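Local coordinates for alginate biosynthesis protein AlgX (Pseudomonas aeruginosa, PDB 4KNC) that takes part in the O-acetylation of the exopolysaccharide alginate and protects the polymer from degradation as it crosses the periplasm, at residues V84-K96 with L134-D148. Numbering follows the deposited sequence.
Sequences VYQPTRGLVNREK and LFDEKEEHAYYFKGD
R89 and Y144 meet where short helix 89-93, which follows edge strand 80-85 of the parallel sheet in the SGNH hydrolase-like domain, packs against loop segment 134-148, which carries D148, the inferred active-site aspartate. R89 lays CG over the centre of the Y144 ring, 3.4 Å from the centroid, a CH-pi contact; L91 CB sits likewise over the F135 ring, 4.0 Å from its centroid. V92 CG1, anti to the backbone N (chi1 175°), presses on Y143 CB at 3.4 Å, while CG2 sits above the Y143 ring. P87 CB touches F135 CE1 at 3.6 Å.

Backbone bonds tie L91 and V92 to the loop: D136 N donates to L91 O (2.8 Å) and E137 N to V92 O, which a water links to E95 N and E137 O. The amide of N93 binds twice, OD1 accepting from Y144 N in a long bond and ND2 reaching E137 OE2 (2.9 Å) from above the carboxylate plane. That same oxygen takes Y143 N through its syn lone pair, and R158 pairs with E137 OE1.

R94 NH1 forms a long salt bridge with D136 OD2. E95 OE2 lies 2.6 Å from D136 OD1, so one acid probably holds a proton; K102 pairs with E95 OE1. The R89 chain bends at chi3 (74°), and NH2 donates to F145 O in the guanidinium plane, while D52 pairs with NH1. D148 OD2 is hydrogen-bonded to H150 ND1, consistent with a Ser-His-Asp triad with S243. Y144 OH donates to P87 O at 2.7 Å, almost in line with the carbonyl bond (177°).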
loop_
_atom_site.group_PDB
_atom_site.type_symbol
_atom_site.label_atom_id
_atom_site.label_comp_id
_atom_site.label_asym_id
_atom_site.label_seq_id
_atom_site.Cartn_x
_atom_site.Cartn_y
_atom_site.Cartn_z
ATOM N N VAL A 84 6.790 -1.865 -6.547
ATOM C CA VAL A 84 8.056 -1.717 -5.858
ATOM C C VAL A 84 7.999 -2.550 -4.585
ATOM O O VAL A 84 7.352 -2.173 -3.606
ATOM C CB VAL A 84 8.343 -0.257 -5.545
ATOM C CG1 VAL A 84 9.518 -0.148 -4.555
ATOM C CG2 VAL A 84 8.646 0.500 -6.862
ATOM N N TYR A 85 8.649 -3.706 -4.625
ATOM C CA TYR A 85 8.620 -4.673 -3.540
ATOM C C TYR A 85 9.869 -4.434 -2.704
ATOM O O TYR A 85 10.933 -4.988 -2.991
ATOM C CB TYR A 85 8.648 -6.077 -4.143
ATOM C CG TYR A 85 8.250 -7.243 -3.241
ATOM C CD1 TYR A 85 7.055 -7.230 -2.511
ATOM C CD2 TYR A 85 9.046 -8.385 -3.170
ATOM C CE1 TYR A 85 6.680 -8.324 -1.722
ATOM C CE2 TYR A 85 8.681 -9.479 -2.385
ATOM C CZ TYR A 85 7.506 -9.437 -1.664
ATOM O OH TYR A 85 7.167 -10.519 -0.896
ATOM N N GLN A 86 9.747 -3.574 -1.696
ATOM C CA GLN A 86 10.919 -3.111 -0.944
ATOM C C GLN A 86 11.652 -4.298 -0.301
ATOM O O GLN A 86 11.054 -5.108 0.397
ATOM C CB GLN A 86 10.504 -2.088 0.122
ATOM C CG GLN A 86 11.669 -1.221 0.631
ATOM C CD GLN A 86 11.295 -0.397 1.870
ATOM O OE1 GLN A 86 10.448 -0.807 2.672
ATOM N NE2 GLN A 86 11.924 0.769 2.023
ATOM N N PRO A 87 12.949 -4.428 -0.577
ATOM C CA PRO A 87 13.684 -5.589 -0.057
ATOM C C PRO A 87 13.988 -5.480 1.447
ATOM O O PRO A 87 13.913 -4.400 2.028
ATOM C CB PRO A 87 14.975 -5.582 -0.879
ATOM C CG PRO A 87 15.153 -4.126 -1.287
ATOM C CD PRO A 87 13.751 -3.615 -1.514
ATOM N N THR A 88 14.331 -6.593 2.075
ATOM C CA THR A 88 14.518 -6.576 3.528
ATOM C C THR A 88 15.832 -5.916 3.942
ATOM O O THR A 88 16.764 -5.769 3.143
ATOM C CB THR A 88 14.387 -7.983 4.142
ATOM O OG1 THR A 88 15.304 -8.885 3.502
ATOM C CG2 THR A 88 12.949 -8.511 3.969
ATOM N N ARG A 89 15.891 -5.492 5.194
ATOM C CA ARG A 89 17.101 -4.919 5.750
ATOM C C ARG A 89 18.179 -5.988 5.777
ATOM O O ARG A 89 19.358 -5.693 5.644
ATOM C CB ARG A 89 16.830 -4.365 7.162
ATOM C CG ARG A 89 15.746 -3.279 7.170
ATOM C CD ARG A 89 15.365 -2.816 8.587
ATOM N NE ARG A 89 16.384 -1.961 9.205
ATOM C CZ ARG A 89 17.283 -2.385 10.092
ATOM N NH1 ARG A 89 17.304 -3.664 10.467
ATOM N NH2 ARG A 89 18.158 -1.526 10.609
ATOM N N GLY A 90 17.770 -7.238 5.949
ATOM C CA GLY A 90 18.723 -8.333 5.968
ATOM C C GLY A 90 19.356 -8.552 4.594
ATOM O O GLY A 90 20.573 -8.749 4.498
ATOM N N LEU A 91 18.546 -8.504 3.532
ATOM C CA LEU A 91 19.077 -8.703 2.183
ATOM C C LEU A 91 20.007 -7.577 1.784
ATOM O O LEU A 91 21.016 -7.808 1.128
ATOM C CB LEU A 91 17.959 -8.837 1.147
ATOM C CG LEU A 91 17.201 -10.164 1.185
ATOM C CD1 LEU A 91 15.876 -10.029 0.444
ATOM C CD2 LEU A 91 18.039 -11.297 0.598
ATOM N N VAL A 92 19.690 -6.350 2.173
ATOM C CA VAL A 92 20.512 -5.239 1.697
ATOM C C VAL A 92 21.711 -4.990 2.606
ATOM O O VAL A 92 22.855 -4.835 2.149
ATOM C CB VAL A 92 19.693 -3.947 1.548
ATOM C CG1 VAL A 92 20.599 -2.798 1.171
ATOM C CG2 VAL A 92 18.601 -4.119 0.492
ATOM N N ASN A 93 21.446 -4.955 3.905
ATOM C CA ASN A 93 22.474 -4.620 4.876
ATOM C C ASN A 93 22.964 -5.828 5.670
ATOM O O ASN A 93 23.364 -5.695 6.830
ATOM C CB ASN A 93 21.986 -3.511 5.803
ATOM C CG ASN A 93 21.971 -2.150 5.121
ATOM O OD1 ASN A 93 20.911 -1.529 4.956
ATOM N ND2 ASN A 93 23.159 -1.673 4.727
ATOM N N ARG A 94 22.914 -7.000 5.035
ATOM C CA ARG A 94 23.580 -8.200 5.543
ATOM C C ARG A 94 24.903 -7.923 6.281
ATOM O O ARG A 94 25.102 -8.398 7.395
ATOM C CB ARG A 94 23.845 -9.182 4.399
ATOM C CG ARG A 94 24.452 -10.503 4.851
ATOM C CD ARG A 94 24.944 -11.333 3.678
ATOM N NE ARG A 94 25.212 -12.708 4.082
ATOM C CZ ARG A 94 25.768 -13.621 3.294
ATOM N NH1 ARG A 94 26.119 -13.297 2.058
ATOM N NH2 ARG A 94 25.973 -14.852 3.740
ATOM N N GLU A 95 25.794 -7.146 5.667
ATOM C CA GLU A 95 27.149 -6.971 6.211
ATOM C C GLU A 95 27.221 -6.256 7.561
ATOM O O GLU A 95 28.262 -6.277 8.214
ATOM C CB GLU A 95 28.088 -6.293 5.197
ATOM C CG GLU A 95 28.359 -7.129 3.924
ATOM C CD GLU A 95 28.774 -8.579 4.215
ATOM O OE1 GLU A 95 29.562 -8.812 5.150
ATOM O OE2 GLU A 95 28.317 -9.500 3.505
ATOM N N LYS A 96 26.126 -5.630 7.983
ATOM C CA LYS A 96 26.102 -4.966 9.289
ATOM C C LYS A 96 25.847 -5.957 10.431
ATOM O O LYS A 96 25.958 -5.610 11.610
ATOM C CB LYS A 96 25.054 -3.855 9.299
ATOM C CG LYS A 96 25.233 -2.829 8.172
ATOM C CD LYS A 96 26.479 -1.984 8.372
ATOM C CE LYS A 96 26.520 -0.834 7.372
ATOM N NZ LYS A 96 27.705 0.047 7.570
ATOM N N LEU A 134 21.352 -4.388 -5.446
ATOM C CA LEU A 134 21.629 -3.599 -4.247
ATOM C C LEU A 134 21.872 -4.454 -3.009
ATOM O O LEU A 134 22.184 -3.925 -1.942
ATOM C CB LEU A 134 20.487 -2.616 -3.965
ATOM C CG LEU A 134 20.096 -1.740 -5.147
ATOM C CD1 LEU A 134 18.998 -0.760 -4.726
ATOM C CD2 LEU A 134 21.340 -1.015 -5.688
ATOM N N PHE A 135 21.714 -5.768 -3.142
ATOM C CA PHE A 135 21.812 -6.662 -1.986
ATOM C C PHE A 135 23.245 -6.792 -1.485
ATOM O O PHE A 135 24.202 -6.606 -2.243
ATOM C CB PHE A 135 21.304 -8.063 -2.320
ATOM C CG PHE A 135 19.824 -8.147 -2.560
ATOM C CD1 PHE A 135 19.028 -7.012 -2.548
ATOM C CD2 PHE A 135 19.231 -9.376 -2.810
ATOM C CE1 PHE A 135 17.663 -7.101 -2.783
ATOM C CE2 PHE A 135 17.877 -9.473 -3.040
ATOM C CZ PHE A 135 17.087 -8.339 -3.028
ATOM N N ASP A 136 23.378 -7.135 -0.210
ATOM C CA ASP A 136 24.678 -7.331 0.417
ATOM C C ASP A 136 25.602 -6.152 0.124
ATOM O O ASP A 136 26.770 -6.334 -0.192
ATOM C CB ASP A 136 25.313 -8.633 -0.092
ATOM C CG ASP A 136 26.251 -9.243 0.918
ATOM O OD1 ASP A 136 26.502 -8.574 1.940
ATOM O OD2 ASP A 136 26.724 -10.380 0.707
ATOM N N GLU A 137 25.060 -4.946 0.199
ATOM C CA GLU A 137 25.763 -3.761 -0.278
ATOM C C GLU A 137 26.997 -3.458 0.560
ATOM O O GLU A 137 27.073 -3.825 1.738
ATOM C CB GLU A 137 24.834 -2.545 -0.215
ATOM C CG GLU A 137 24.650 -2.030 1.225
ATOM C CD GLU A 137 23.840 -0.747 1.313
ATOM O OE1 GLU A 137 23.215 -0.333 0.304
ATOM O OE2 GLU A 137 23.832 -0.149 2.405
ATOM N N LYS A 138 27.958 -2.777 -0.058
ATOM C CA LYS A 138 28.986 -2.055 0.688
ATOM C C LYS A 138 29.003 -0.608 0.212
ATOM O O LYS A 138 29.514 -0.294 -0.864
ATOM C CB LYS A 138 30.357 -2.710 0.536
ATOM C CG LYS A 138 30.444 -4.077 1.200
ATOM N N GLU A 139 28.405 0.262 1.015
ATOM C CA GLU A 139 28.190 1.652 0.651
ATOM C C GLU A 139 28.542 2.493 1.846
ATOM O O GLU A 139 28.383 2.047 2.973
ATOM C CB GLU A 139 26.714 1.887 0.339
ATOM C CG GLU A 139 26.230 1.182 -0.911
ATOM C CD GLU A 139 26.745 1.832 -2.181
ATOM O OE1 GLU A 139 27.133 3.019 -2.134
ATOM O OE2 GLU A 139 26.749 1.152 -3.227
ATOM N N GLU A 140 28.989 3.720 1.614
ATOM C CA GLU A 140 29.277 4.618 2.723
ATOM C C GLU A 140 27.997 5.130 3.365
ATOM O O GLU A 140 27.906 5.241 4.581
ATOM C CB GLU A 140 30.138 5.776 2.255
ATOM C CG GLU A 140 31.549 5.345 1.975
ATOM C CD GLU A 140 32.312 4.980 3.237
ATOM O OE1 GLU A 140 32.138 5.678 4.262
ATOM O OE2 GLU A 140 33.087 3.996 3.203
ATOM N N HIS A 141 27.018 5.449 2.532
ATOM C CA HIS A 141 25.697 5.836 3.007
ATOM C C HIS A 141 24.767 4.626 2.995
ATOM O O HIS A 141 24.233 4.258 1.950
ATOM C CB HIS A 141 25.122 6.950 2.134
ATOM C CG HIS A 141 25.911 8.220 2.188
ATOM N ND1 HIS A 141 26.455 8.809 1.066
ATOM C CD2 HIS A 141 26.248 9.015 3.231
ATOM C CE1 HIS A 141 27.090 9.913 1.415
ATOM N NE2 HIS A 141 26.977 10.062 2.723
ATOM N N ALA A 142 24.591 4.013 4.161
ATOM C CA ALA A 142 23.808 2.788 4.290
ATOM C C ALA A 142 22.403 2.936 3.705
ATOM O O ALA A 142 21.757 3.975 3.873
ATOM C CB ALA A 142 23.726 2.386 5.756
ATOM N N TYR A 143 21.932 1.893 3.025
ATOM C CA TYR A 143 20.595 1.897 2.421
ATOM C C TYR A 143 19.521 2.170 3.496
ATOM O O TYR A 143 18.646 3.030 3.317
ATOM C CB TYR A 143 20.367 0.551 1.731
ATOM C CG TYR A 143 19.076 0.360 0.958
ATOM C CD1 TYR A 143 17.884 0.078 1.616
ATOM C CD2 TYR A 143 19.066 0.370 -0.442
ATOM C CE1 TYR A 143 16.706 -0.122 0.915
ATOM C CE2 TYR A 143 17.895 0.156 -1.150
ATOM C CZ TYR A 143 16.710 -0.084 -0.462
ATOM O OH TYR A 143 15.520 -0.291 -1.143
ATOM N N TYR A 144 19.625 1.465 4.623
ATOM C CA TYR A 144 18.660 1.579 5.734
ATOM C C TYR A 144 19.168 2.356 6.943
ATOM O O TYR A 144 20.368 2.374 7.213
ATOM C CB TYR A 144 18.251 0.187 6.217
ATOM C CG TYR A 144 17.108 -0.419 5.429
ATOM C CD1 TYR A 144 15.805 0.033 5.618
ATOM C CD2 TYR A 144 17.329 -1.441 4.499
ATOM C CE1 TYR A 144 14.747 -0.506 4.907
ATOM C CE2 TYR A 144 16.270 -1.995 3.777
ATOM C CZ TYR A 144 14.981 -1.514 3.989
ATOM O OH TYR A 144 13.912 -2.030 3.299
ATOM N N PHE A 145 18.254 2.982 7.686
ATOM C CA PHE A 145 18.605 3.505 9.002
ATOM C C PHE A 145 19.060 2.349 9.902
ATOM O O PHE A 145 18.608 1.207 9.741
ATOM C CB PHE A 145 17.437 4.266 9.653
ATOM C CG PHE A 145 17.176 5.636 9.053
ATOM C CD1 PHE A 145 17.936 6.741 9.436
ATOM C CD2 PHE A 145 16.172 5.817 8.106
ATOM C CE1 PHE A 145 17.696 8.002 8.882
ATOM C CE2 PHE A 145 15.921 7.064 7.552
ATOM C CZ PHE A 145 16.686 8.165 7.947
ATOM N N LYS A 146 19.957 2.665 10.837
ATOM C CA LYS A 146 20.516 1.714 11.805
ATOM C C LYS A 146 19.484 0.979 12.642
ATOM O O LYS A 146 19.623 -0.217 12.895
ATOM C CB LYS A 146 21.472 2.435 12.767
ATOM C CG LYS A 146 22.738 2.946 12.100
ATOM C CD LYS A 146 23.628 3.684 13.102
ATOM C CE LYS A 146 24.986 3.983 12.513
ATOM N NZ LYS A 146 25.849 4.648 13.524
ATOM N N GLY A 147 18.470 1.706 13.097
ATOM C CA GLY A 147 17.506 1.151 14.032
ATOM C C GLY A 147 16.084 1.519 13.652
ATOM O O GLY A 147 15.256 1.801 14.513
ATOM N N ASP A 148 15.801 1.516 12.348
ATOM C CA ASP A 148 14.484 1.904 11.855
ATOM C C ASP A 148 14.132 1.076 10.623
ATOM O O ASP A 148 15.009 0.475 10.007
ATOM C CB ASP A 148 14.453 3.401 11.526
ATOM C CG ASP A 148 13.041 3.927 11.338
ATOM O OD1 ASP A 148 12.294 4.039 12.340
ATOM O OD2 ASP A 148 12.674 4.253 10.191
HETATM O O HOH W 1 25.446 -5.274 3.441
#